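Local coordinates for extracellular solute-binding protein family 1 (Kribbella flavida, PDB 5IXP), which probably binds a solute outside the cell and delivers it to an ABC transporter for uptake, at residues F12-L17 with S273-P278; D39-N44 with I58-V63. All blocks are in the same frame, centred on the assembly; numbering follows the deposited sequence. Where two conformers were deposited one is given.

Interaction 1. Residues F12-L17 with S273-P278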
# COMPACT_ATOMS: atom_id res chain seq x y z
N PHE A 12 13.66 -6.41 -3.71
CA PHE A 12 12.68 -7.45 -3.96
C PHE A 12 13.06 -8.78 -3.32
O PHE A 12 12.20 -9.67 -3.21
CB PHE A 12 12.46 -7.62 -5.46
CG PHE A 12 11.45 -6.65 -6.03
CD1 PHE A 12 11.62 -5.30 -5.87
CD2 PHE A 12 10.32 -7.11 -6.69
CE1 PHE A 12 10.69 -4.39 -6.37
CE2 PHE A 12 9.37 -6.22 -7.20
CZ PHE A 12 9.56 -4.85 -7.02
N GLY A 13 14.31 -8.95 -2.89
CA GLY A 13 14.71 -10.19 -2.25
C GLY A 13 14.88 -11.35 -3.21
O GLY A 13 14.84 -12.51 -2.77
N TYR A 14 15.12 -11.08 -4.49
CA TYR A 14 15.15 -12.11 -5.52
C TYR A 14 16.53 -12.71 -5.78
O TYR A 14 16.63 -13.65 -6.58
CB TYR A 14 14.63 -11.54 -6.84
CG TYR A 14 13.14 -11.30 -6.94
CD1 TYR A 14 12.61 -10.62 -8.03
CD2 TYR A 14 12.25 -11.80 -5.96
CE1 TYR A 14 11.24 -10.41 -8.16
CE2 TYR A 14 10.87 -11.58 -6.08
CZ TYR A 14 10.38 -10.88 -7.19
OH TYR A 14 9.03 -10.66 -7.34
N SER A 15 17.59 -12.21 -5.15
CA SER A 15 18.94 -12.60 -5.57
C SER A 15 19.14 -14.11 -5.54
O SER A 15 19.67 -14.70 -6.50
CB SER A 15 19.99 -11.91 -4.69
OG SER A 15 19.99 -10.51 -4.92
N ASP A 16 18.74 -14.78 -4.46
CA ASP A 16 18.89 -16.23 -4.42
C ASP A 16 17.96 -16.91 -5.41
O ASP A 16 18.29 -17.98 -5.94
CB ASP A 16 18.62 -16.79 -3.02
CG ASP A 16 19.56 -16.23 -1.97
OD1 ASP A 16 20.72 -15.92 -2.32
OD2 ASP A 16 19.13 -16.10 -0.80
N LEU A 17 16.79 -16.32 -5.65
CA LEU A 17 15.82 -16.94 -6.54
C LEU A 17 16.36 -16.99 -7.97
O LEU A 17 16.13 -17.98 -8.67
CB LEU A 17 14.50 -16.18 -6.51
CG LEU A 17 13.85 -16.08 -5.13
CD1 LEU A 17 12.44 -15.53 -5.24
CD2 LEU A 17 13.85 -17.43 -4.45
N SER A 273 3.72 -4.67 -5.08
CA SER A 273 4.17 -4.46 -6.45
C SER A 273 3.70 -5.60 -7.35
O SER A 273 2.98 -6.51 -6.93
CB SER A 273 5.69 -4.31 -6.51
OG SER A 273 6.11 -3.17 -5.78
N TYR A 274 4.13 -5.52 -8.61
CA TYR A 274 3.78 -6.44 -9.68
C TYR A 274 4.99 -6.60 -10.59
O TYR A 274 5.81 -5.69 -10.73
CB TYR A 274 2.59 -5.93 -10.56
CG TYR A 274 1.30 -5.85 -9.79
CD1 TYR A 274 1.00 -4.74 -9.03
CD2 TYR A 274 0.40 -6.91 -9.82
CE1 TYR A 274 -0.16 -4.68 -8.30
CE2 TYR A 274 -0.79 -6.85 -9.09
CZ TYR A 274 -1.06 -5.73 -8.34
OH TYR A 274 -2.22 -5.66 -7.61
N LEU A 275 5.09 -7.77 -11.21
CA LEU A 275 6.01 -7.98 -12.32
C LEU A 275 5.23 -7.90 -13.63
O LEU A 275 4.17 -8.54 -13.76
CB LEU A 275 6.73 -9.32 -12.20
CG LEU A 275 7.47 -9.54 -10.86
CD1 LEU A 275 8.22 -10.87 -10.91
CD2 LEU A 275 8.43 -8.40 -10.56
N THR A 276 5.73 -7.10 -14.57
CA THR A 276 5.08 -6.92 -15.87
C THR A 276 6.06 -7.28 -16.97
O THR A 276 7.27 -7.32 -16.77
CB THR A 276 4.60 -5.47 -16.08
OG1 THR A 276 5.73 -4.60 -16.26
CG2 THR A 276 3.74 -5.00 -14.90
N VAL A 277 5.52 -7.54 -18.16
CA VAL A 277 6.34 -7.91 -19.32
C VAL A 277 5.98 -6.98 -20.47
O VAL A 277 4.93 -7.16 -21.10
CB VAL A 277 6.14 -9.39 -19.71
CG1 VAL A 277 6.94 -9.72 -21.00
CG2 VAL A 277 6.54 -10.33 -18.54
N PRO A 278 6.82 -5.99 -20.78
CA PRO A 278 6.53 -5.10 -21.91
C PRO A 278 6.51 -5.85 -23.23
O PRO A 278 7.20 -6.87 -23.40
CB PRO A 278 7.69 -4.09 -21.88
CG PRO A 278 8.27 -4.19 -20.53
CD PRO A 278 8.06 -5.62 -20.08
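Tyr14 OH meets three carbons of Leu275 across the contact. Leu275 CD1 lies 3.7 Å from Tyr14 OH, with Leu275 CG and CD2 each at 4.0 Å, so the phenol oxygen meets the fork of the leucine. The two side chains come from opposite directions; chi2 of -176° sets Leu275 CD1 anti to CA and extends that methyl toward the phenol oxygen, while CD2 branches toward Phe12. Phe12 completes the apolar group: its CE2 approaches Leu275 CD2 at 4.1 Å, and its CZ reaches Ser273 CB at 3.9 Å. Both approaches to the Phe12 ring are oblique. The two aromatic residues also brace each other. Phe12 CB stands 3.9 Å above the Tyr14 ring plane, over the ring centre, while Tyr14 CZ lies in the plane of the Phe12 ring, at its edge. Strand 269-276 is itself held in the sheet, Leu275 by backbone hydrogen bonds with Tyr109 and Ser273 with Thr111. Leu294 of helix 284-294 also packs on Leu275, and Val303 of helix 297-307 on Tyr14. The contact thus joins the turn leading into helix 15-24 to a central strand. With no hydrogen bond between the segments and 158 Å² buried, their association probably rests mainly on dispersion and the exclusion of water.

Interaction 2. Residues D39-N44 with I58-V63; sequences DEHIKN and IEAMEV
Glu59 and Ala60 of strand 58-62 meet His41 of helix 38-51, inside a beta-alpha-beta crossover: the helix links strand 28-34 to strand 58-62, and both run parallel to strand 2-8, which lies between them. Taken along the strand, Glu59 comes first. Its chain bends at chi2, and the carboxylate divides its work. OE2 accepts a hydrogen bond from Ala56 N, whereas OE1 lies 3.7 Å from His41 CE1, with the imidazole and carboxylate planes turned 57° apart. A water ties the helix backbone to the strand's acid, donating to Glu59 OE1 at 2.9 Å and to His41 O at 3.0 Å. The same water sits over one imidazole face, offset toward the rim. Glu59 OE1 is 4.0 Å from His41 NE2, near enough that its negative charge would probably favour a protonated imidazole, although the protonation state cannot be read from the coordinates. Ala60 follows, and its carbonyl supplies the direct bond. His41 CG, anti to the backbone N (chi1 176°), carries the ring toward the strand, where Phe9 also meets it. His41 NE2 donates to Ala60 O over 2.8 Å at 160°; the oxygen lies near the imidazole plane, while the nitrogen is tilted from the carbonyl plane.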
# COMPACT_ATOMS: atom_id res chain seq x y z
N ASP A 39 12.24 6.78 -8.02
CA ASP A 39 11.84 7.78 -9.01
C ASP A 39 12.56 7.56 -10.33
O ASP A 39 11.97 7.77 -11.40
CB ASP A 39 12.12 9.20 -8.49
CG ASP A 39 11.17 9.61 -7.37
OD1 ASP A 39 10.04 9.08 -7.29
OD2 ASP A 39 11.55 10.49 -6.58
N GLU A 40 13.82 7.13 -10.30
CA GLU A 40 14.49 6.91 -11.57
C GLU A 40 14.04 5.63 -12.24
O GLU A 40 14.02 5.56 -13.47
CB GLU A 40 16.00 6.93 -11.40
CG GLU A 40 16.51 8.32 -11.76
CD GLU A 40 17.76 8.63 -11.06
OE1 GLU A 40 18.11 7.83 -10.17
OE2 GLU A 40 18.39 9.65 -11.40
N HIS A 41 13.67 4.61 -11.46
CA HIS A 41 13.06 3.43 -12.04
C HIS A 41 11.79 3.81 -12.81
O HIS A 41 11.59 3.37 -13.95
CB HIS A 41 12.74 2.42 -10.94
CG HIS A 41 12.03 1.20 -11.43
ND1 HIS A 41 12.69 0.06 -11.84
CD2 HIS A 41 10.71 0.95 -11.59
CE1 HIS A 41 11.81 -0.84 -12.22
NE2 HIS A 41 10.59 -0.33 -12.08
N ILE A 42 10.94 4.64 -12.21
CA ILE A 42 9.73 5.13 -12.87
C ILE A 42 10.08 5.91 -14.13
O ILE A 42 9.47 5.72 -15.19
CB ILE A 42 8.91 6.00 -11.91
CG1 ILE A 42 8.31 5.18 -10.78
CG2 ILE A 42 7.84 6.77 -12.67
CD1 ILE A 42 7.89 6.05 -9.64
N LYS A 43 11.03 6.84 -14.01
CA LYS A 43 11.40 7.66 -15.17
C LYS A 43 11.94 6.79 -16.30
O LYS A 43 11.63 7.04 -17.47
CB LYS A 43 12.44 8.70 -14.76
CG LYS A 43 11.86 9.89 -14.02
CD LYS A 43 12.88 11.01 -13.96
CE LYS A 43 13.16 11.42 -12.53
NZ LYS A 43 11.95 11.98 -11.87
N ASN A 44 12.76 5.78 -15.98
CA ASN A 44 13.24 4.87 -17.01
C ASN A 44 12.06 4.18 -17.68
O ASN A 44 12.02 4.05 -18.90
CB ASN A 44 14.16 3.81 -16.41
CG ASN A 44 15.45 4.38 -15.89
OD1 ASN A 44 15.85 5.47 -16.28
ND2 ASN A 44 16.12 3.63 -15.02
N ILE A 58 11.36 -8.08 -17.82
CA ILE A 58 10.40 -8.00 -16.72
C ILE A 58 10.62 -6.66 -16.05
O ILE A 58 11.74 -6.35 -15.62
CB ILE A 58 10.58 -9.15 -15.71
CG1 ILE A 58 10.32 -10.50 -16.38
CG2 ILE A 58 9.64 -8.95 -14.48
CD1 ILE A 58 10.76 -11.72 -15.51
N GLU A 59 9.56 -5.85 -15.96
CA GLU A 59 9.61 -4.55 -15.31
C GLU A 59 8.75 -4.58 -14.05
O GLU A 59 7.53 -4.82 -14.14
CB GLU A 59 9.13 -3.43 -16.25
CG GLU A 59 10.10 -3.10 -17.40
CD GLU A 59 11.25 -2.18 -16.97
OE1 GLU A 59 11.25 -1.72 -15.82
OE2 GLU A 59 12.15 -1.90 -17.81
N ALA A 60 9.36 -4.30 -12.90
CA ALA A 60 8.59 -4.22 -11.67
C ALA A 60 7.82 -2.90 -11.62
O ALA A 60 8.28 -1.86 -12.11
CB ALA A 60 9.48 -4.35 -10.43
N MSE A 61 6.65 -2.96 -11.00
CA MSE A 61 5.75 -1.82 -10.92
C MSE A 61 5.08 -1.81 -9.55
O MSE A 61 4.50 -2.83 -9.14
CB MSE A 61 4.69 -1.93 -12.02
CG MSE A 61 4.23 -0.64 -12.60
SE MSE A 61 3.47 -0.99 -14.31
CE MSE A 61 4.95 -0.85 -15.53
N GLU A 62 5.16 -0.69 -8.85
CA GLU A 62 4.43 -0.56 -7.59
C GLU A 62 2.95 -0.30 -7.88
O GLU A 62 2.58 0.30 -8.90
CB GLU A 62 5.00 0.57 -6.72
CG GLU A 62 4.92 0.29 -5.22
CD GLU A 62 3.76 1.00 -4.52
OE1 GLU A 62 3.09 1.83 -5.15
OE2 GLU A 62 3.54 0.74 -3.32
N VAL A 63 2.10 -0.77 -6.97
CA VAL A 63 0.66 -0.69 -7.22
C VAL A 63 0.20 0.76 -7.36
O VAL A 63 -0.78 1.04 -8.06
CB VAL A 63 -0.14 -1.43 -6.13
CG1 VAL A 63 0.01 -0.74 -4.77
CG2 VAL A 63 -1.60 -1.55 -6.56
O HOH W 1 12.53 0.80 -15.21

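Overall arrangement
Interactions 1 and 2 have centres about 11 Å apart and share one sheet, in which strands 58-62 and 269-276 are antiparallel neighbours. Along the chain, interaction 2 is nested within the long loop that interaction 1 closes. They touch directly: Met61 O and Tyr274 N are 2.8 Å apart, a probable hydrogen bond, and Phe12 CZ packs on Ala60 CB at 3.5 Å. The pairings give the strand order 28-34, 2-8, 58-62, 269-276, 108-121, consistent with class II periplasmic binding proteins, where a late strand returns antiparallel between early ones. Interaction 1 joins the turn before helix 15-24 to that returning strand, and interaction 2 joins helix 38-51 to strand 58-62 inside one crossover.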